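PDB 3PMR: amyloid-like protein 1 from Homo sapiens, which probably binds heparin and acts in cell adhesion, its E2 domain forming dimers in the same way as that of the amyloid precursor protein. Local coordinates for residues Y136-T147 and H172-S183. Sequence-based numbering, arbitrary orientation.
Sequences YLRAEQKEQRHT and HLQVIEERVNQS. With PO4 (phosphate ion), chain F.
Arg179 joins Glu140 and Glu143 in a salt-bridge network across an antiparallel helix pair of the E2 domain, helices 126-157 and 159-187, whose local axes lie 10.2 Å apart. The evidence for the main bond is its straightness: Arg179 NE donates to Glu140 OE1 over 3.0 Å at 164°, the oxygen lying in the guanidinium plane yet met from above its own carboxylate plane. Arg179 NH2 adds weak bonds to Glu140 OE1 and to Glu143 OE2. His172 NE2 holds Glu143 OE2 at 2.8 Å from the anti side, far straighter than the weak Arg179 NH2 bond (166° against 121°), while Glu143 OE1 pairs with Arg108 of helix 64-119. Glu143 reaches Arg179 and His172 on an extended chain, its CG set anti to the backbone N. Glu140 OE2 and Glu143 OE1, two acceptors, approach to 2.9 Å. A methionine in place of Arg179 would probably leave Glu140 OE1 without its straight donor and the close carboxylates with less positive charge beside them. Ile176 CD1 packs 3.6 Å from Glu143 CG, and Leu137 CD2 touches Val180 CG1, their side chains crossing at about a right angle. Leu173 and Gln144 also pack on Met49 and Asn46 of the second subunit, tying the pair to the dimer. One water donates to Leu173 O and accepts from Gln144 NE2; another links Tyr136 OH to Arg179 O. Within helix 126-157, Glu143 O accepts from Thr147 N and Thr147 OG1, which reach it from opposite faces of its carbonyl plane.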
loop_
_atom_site.group_PDB
_atom_site.type_symbol
_atom_site.label_atom_id
_atom_site.label_comp_id
_atom_site.label_asym_id
_atom_site.label_seq_id
_atom_site.Cartn_x
_atom_site.Cartn_y
_atom_site.Cartn_z
ATOM N N TYR B 136 4.668 -11.696 26.781
ATOM C CA TYR B 136 4.531 -12.877 25.928
ATOM C C TYR B 136 3.171 -12.865 25.224
ATOM O O TYR B 136 3.071 -13.197 24.046
ATOM C CB TYR B 136 4.673 -14.156 26.756
ATOM C CG TYR B 136 4.523 -15.431 25.949
ATOM C CD1 TYR B 136 5.499 -15.821 25.024
ATOM C CD2 TYR B 136 3.402 -16.244 26.103
ATOM C CE1 TYR B 136 5.356 -16.990 24.276
ATOM C CE2 TYR B 136 3.249 -17.414 25.356
ATOM C CZ TYR B 136 4.229 -17.780 24.449
ATOM O OH TYR B 136 4.080 -18.940 23.721
ATOM N N LEU B 137 2.130 -12.471 25.951
ATOM C CA LEU B 137 0.788 -12.421 25.379
ATOM C C LEU B 137 0.716 -11.340 24.310
ATOM O O LEU B 137 0.031 -11.497 23.305
ATOM C CB LEU B 137 -0.253 -12.156 26.475
ATOM C CG LEU B 137 -0.375 -13.286 27.498
ATOM C CD1 LEU B 137 -1.442 -12.980 28.525
ATOM C CD2 LEU B 137 -0.725 -14.562 26.761
ATOM N N ARG B 138 1.427 -10.237 24.522
ATOM C CA ARG B 138 1.424 -9.172 23.533
ATOM C C ARG B 138 2.193 -9.618 22.291
ATOM O O ARG B 138 1.881 -9.197 21.179
ATOM C CB ARG B 138 2.031 -7.890 24.104
ATOM C CG ARG B 138 1.187 -7.288 25.211
ATOM C CD ARG B 138 1.465 -5.807 25.398
ATOM N NE ARG B 138 2.611 -5.354 24.616
ATOM N N ALA B 139 3.198 -10.464 22.482
ATOM C CA ALA B 139 3.962 -10.973 21.348
ATOM C C ALA B 139 3.015 -11.868 20.533
ATOM O O ALA B 139 3.055 -11.873 19.302
ATOM C CB ALA B 139 5.153 -11.773 21.838
ATOM N N GLU B 140 2.162 -12.623 21.226
ATOM C CA GLU B 140 1.212 -13.504 20.542
ATOM C C GLU B 140 0.082 -12.730 19.872
ATOM O O GLU B 140 -0.396 -13.124 18.810
ATOM C CB GLU B 140 0.655 -14.557 21.505
ATOM C CG GLU B 140 1.630 -15.700 21.694
ATOM C CD GLU B 140 2.154 -16.228 20.357
ATOM O OE1 GLU B 140 1.743 -17.330 19.944
ATOM O OE2 GLU B 140 2.972 -15.529 19.710
ATOM N N GLN B 141 -0.326 -11.623 20.485
ATOM C CA GLN B 141 -1.361 -10.781 19.904
ATOM C C GLN B 141 -0.817 -10.208 18.599
ATOM O O GLN B 141 -1.521 -10.146 17.596
ATOM C CB GLN B 141 -1.723 -9.633 20.844
ATOM C CG GLN B 141 -2.727 -8.675 20.237
ATOM C CD GLN B 141 -2.891 -7.406 21.044
ATOM O OE1 GLN B 141 -1.908 -6.766 21.430
ATOM N NE2 GLN B 141 -4.137 -7.023 21.293
ATOM N N LYS B 142 0.449 -9.801 18.613
ATOM C CA LYS B 142 1.067 -9.247 17.404
ATOM C C LYS B 142 1.075 -10.285 16.271
ATOM O O LYS B 142 0.805 -9.956 15.122
ATOM C CB LYS B 142 2.494 -8.789 17.712
ATOM C CG LYS B 142 3.131 -7.980 16.607
ATOM C CD LYS B 142 4.289 -7.147 17.130
ATOM C CE LYS B 142 4.617 -6.045 16.147
ATOM N NZ LYS B 142 3.376 -5.282 15.858
ATOM N N GLU B 143 1.398 -11.533 16.605
ATOM C CA GLU B 143 1.421 -12.619 15.620
ATOM C C GLU B 143 0.016 -12.934 15.093
ATOM O O GLU B 143 -0.174 -13.271 13.924
ATOM C CB GLU B 143 2.033 -13.877 16.245
ATOM C CG GLU B 143 1.942 -15.129 15.368
ATOM C CD GLU B 143 2.907 -16.223 15.813
ATOM O OE1 GLU B 143 3.532 -16.051 16.887
ATOM O OE2 GLU B 143 3.039 -17.245 15.097
ATOM N N GLN B 144 -0.964 -12.825 15.974
ATOM C CA GLN B 144 -2.340 -13.078 15.603
ATOM C C GLN B 144 -2.808 -11.999 14.634
ATOM O O GLN B 144 -3.388 -12.295 13.589
ATOM C CB GLN B 144 -3.231 -13.072 16.843
ATOM C CG GLN B 144 -4.683 -13.260 16.510
ATOM C CD GLN B 144 -5.548 -13.272 17.734
ATOM O OE1 GLN B 144 -5.902 -12.222 18.273
ATOM N NE2 GLN B 144 -5.886 -14.469 18.198
ATOM N N ARG B 145 -2.545 -10.745 14.981
ATOM C CA ARG B 145 -2.940 -9.628 14.132
ATOM C C ARG B 145 -2.245 -9.711 12.784
ATOM O O ARG B 145 -2.822 -9.362 11.755
ATOM C CB ARG B 145 -2.618 -8.296 14.823
ATOM C CG ARG B 145 -3.607 -7.945 15.945
ATOM C CD ARG B 145 -3.142 -6.755 16.772
ATOM N NE ARG B 145 -2.975 -5.543 15.974
ATOM C CZ ARG B 145 -3.972 -4.871 15.400
ATOM N NH1 ARG B 145 -5.226 -5.287 15.530
ATOM N NH2 ARG B 145 -3.713 -3.777 14.696
ATOM N N HIS B 146 -1.013 -10.201 12.785
ATOM C CA HIS B 146 -0.274 -10.315 11.541
ATOM C C HIS B 146 -0.953 -11.328 10.631
ATOM O O HIS B 146 -1.120 -11.094 9.434
ATOM C CB HIS B 146 1.162 -10.733 11.816
ATOM C CG HIS B 146 1.999 -10.823 10.585
ATOM N ND1 HIS B 146 2.078 -11.966 9.821
ATOM C CD2 HIS B 146 2.747 -9.890 9.947
ATOM C CE1 HIS B 146 2.834 -11.734 8.763
ATOM N NE2 HIS B 146 3.250 -10.481 8.816
ATOM N N THR B 147 -1.354 -12.455 11.206
ATOM C CA THR B 147 -2.032 -13.489 10.445
ATOM C C THR B 147 -3.352 -12.954 9.895
ATOM O O THR B 147 -3.648 -13.125 8.721
ATOM C CB THR B 147 -2.319 -14.700 11.335
ATOM O OG1 THR B 147 -1.079 -15.218 11.830
ATOM C CG2 THR B 147 -3.054 -15.775 10.556
ATOM N N HIS B 172 -3.233 -21.680 11.882
ATOM C CA HIS B 172 -2.260 -20.828 12.543
ATOM C C HIS B 172 -2.872 -20.185 13.788
ATOM O O HIS B 172 -2.223 -20.093 14.821
ATOM C CB HIS B 172 -1.764 -19.747 11.589
ATOM C CG HIS B 172 -0.564 -19.010 12.093
ATOM N ND1 HIS B 172 0.145 -18.123 11.314
ATOM C CD2 HIS B 172 0.062 -19.037 13.294
ATOM C CE1 HIS B 172 1.156 -17.637 12.012
ATOM N NE2 HIS B 172 1.128 -18.175 13.216
ATOM N N LEU B 173 -4.122 -19.747 13.693
ATOM C CA LEU B 173 -4.777 -19.155 14.854
ATOM C C LEU B 173 -4.922 -20.191 15.971
ATOM O O LEU B 173 -4.841 -19.845 17.141
ATOM C CB LEU B 173 -6.144 -18.572 14.471
ATOM C CG LEU B 173 -6.026 -17.295 13.633
ATOM C CD1 LEU B 173 -7.415 -16.809 13.248
ATOM C CD2 LEU B 173 -5.294 -16.219 14.429
ATOM N N GLN B 174 -5.113 -21.459 15.620
ATOM C CA GLN B 174 -5.222 -22.506 16.647
ATOM C C GLN B 174 -3.848 -22.772 17.284
ATOM O O GLN B 174 -3.767 -23.170 18.443
ATOM C CB GLN B 174 -5.743 -23.820 16.060
ATOM C CG GLN B 174 -7.143 -23.763 15.469
ATOM C CD GLN B 174 -7.601 -25.127 14.956
ATOM O OE1 GLN B 174 -6.842 -25.844 14.303
ATOM N NE2 GLN B 174 -8.844 -25.485 15.250
ATOM N N VAL B 175 -2.774 -22.568 16.521
ATOM C CA VAL B 175 -1.418 -22.784 17.040
ATOM C C VAL B 175 -1.106 -21.694 18.064
ATOM O O VAL B 175 -0.500 -21.950 19.095
ATOM C CB VAL B 175 -0.346 -22.754 15.902
ATOM C CG1 VAL B 175 1.062 -22.712 16.494
ATOM C CG2 VAL B 175 -0.476 -23.987 15.038
ATOM N N ILE B 176 -1.542 -20.478 17.772
ATOM C CA ILE B 176 -1.327 -19.350 18.660
ATOM C C ILE B 176 -2.131 -19.537 19.939
ATOM O O ILE B 176 -1.659 -19.244 21.035
ATOM C CB ILE B 176 -1.782 -18.051 17.998
ATOM C CG1 ILE B 176 -0.863 -17.724 16.832
ATOM C CG2 ILE B 176 -1.821 -16.929 19.016
ATOM C CD1 ILE B 176 -1.295 -16.495 16.084
ATOM N N GLU B 177 -3.357 -20.022 19.782
ATOM C CA GLU B 177 -4.242 -20.241 20.916
ATOM C C GLU B 177 -3.664 -21.313 21.824
ATOM O O GLU B 177 -3.776 -21.236 23.042
ATOM C CB GLU B 177 -5.633 -20.666 20.438
ATOM C CG GLU B 177 -6.616 -20.892 21.569
ATOM N N GLU B 178 -3.038 -22.314 21.222
ATOM C CA GLU B 178 -2.444 -23.381 22.009
ATOM C C GLU B 178 -1.186 -22.888 22.732
ATOM O O GLU B 178 -0.893 -23.338 23.834
ATOM C CB GLU B 178 -2.106 -24.586 21.121
ATOM C CG GLU B 178 -1.351 -25.704 21.833
ATOM C CD GLU B 178 -2.159 -26.366 22.944
ATOM O OE1 GLU B 178 -3.199 -25.799 23.349
ATOM O OE2 GLU B 178 -1.745 -27.452 23.417
ATOM N N ARG B 179 -0.427 -21.978 22.129
ATOM C CA ARG B 179 0.763 -21.498 22.829
ATOM C C ARG B 179 0.338 -20.695 24.059
ATOM O O ARG B 179 0.951 -20.801 25.121
ATOM C CB ARG B 179 1.659 -20.683 21.893
ATOM C CG ARG B 179 2.562 -21.586 21.073
ATOM C CD ARG B 179 3.735 -20.838 20.482
ATOM N NE ARG B 179 3.309 -19.848 19.504
ATOM C CZ ARG B 179 3.581 -19.916 18.205
ATOM N NH1 ARG B 179 4.284 -20.931 17.717
ATOM N NH2 ARG B 179 3.150 -18.963 17.395
ATOM N N VAL B 180 -0.737 -19.927 23.920
ATOM C CA VAL B 180 -1.267 -19.150 25.027
ATOM C C VAL B 180 -1.711 -20.096 26.160
ATOM O O VAL B 180 -1.403 -19.856 27.331
ATOM C CB VAL B 180 -2.472 -18.292 24.579
ATOM C CG1 VAL B 180 -3.098 -17.589 25.782
ATOM C CG2 VAL B 180 -2.015 -17.263 23.531
ATOM N N ASN B 181 -2.418 -21.176 25.819
ATOM C CA ASN B 181 -2.859 -22.116 26.848
ATOM C C ASN B 181 -1.677 -22.827 27.483
ATOM O O ASN B 181 -1.671 -23.071 28.691
ATOM C CB ASN B 181 -3.838 -23.145 26.276
ATOM C CG ASN B 181 -5.165 -22.525 25.894
ATOM O OD1 ASN B 181 -5.644 -21.600 26.556
ATOM N ND2 ASN B 181 -5.775 -23.036 24.830
ATOM N N GLN B 182 -0.679 -23.162 26.674
ATOM C CA GLN B 182 0.506 -23.826 27.189
ATOM C C GLN B 182 1.235 -22.894 28.182
ATOM O O GLN B 182 1.732 -23.358 29.207
ATOM C CB GLN B 182 1.449 -24.224 26.041
ATOM C CG GLN B 182 1.129 -25.563 25.345
ATOM C CD GLN B 182 2.010 -25.818 24.105
ATOM O OE1 GLN B 182 2.998 -25.121 23.876
ATOM N NE2 GLN B 182 1.647 -26.829 23.309
ATOM N N SER B 183 1.284 -21.590 27.893
ATOM C CA SER B 183 1.960 -20.649 28.793
ATOM C C SER B 183 1.207 -20.541 30.110
ATOM O O SER B 183 1.817 -20.523 31.177
ATOM C CB SER B 183 2.091 -19.247 28.166
ATOM O OG SER B 183 0.851 -18.554 28.110
HETATM P P PO4 F . 0.286 -4.137 15.063
HETATM O O1 PO4 F . -0.388 -5.347 14.525
HETATM O O2 PO4 F . 0.829 -4.432 16.414
HETATM O O3 PO4 F . 1.396 -3.743 14.155
HETATM O O4 PO4 F . -0.696 -3.022 15.154
HETATM O O HOH W 1 3.772 -21.207 25.314
HETATM O O HOH W 2 -5.693 -17.268 18.169
#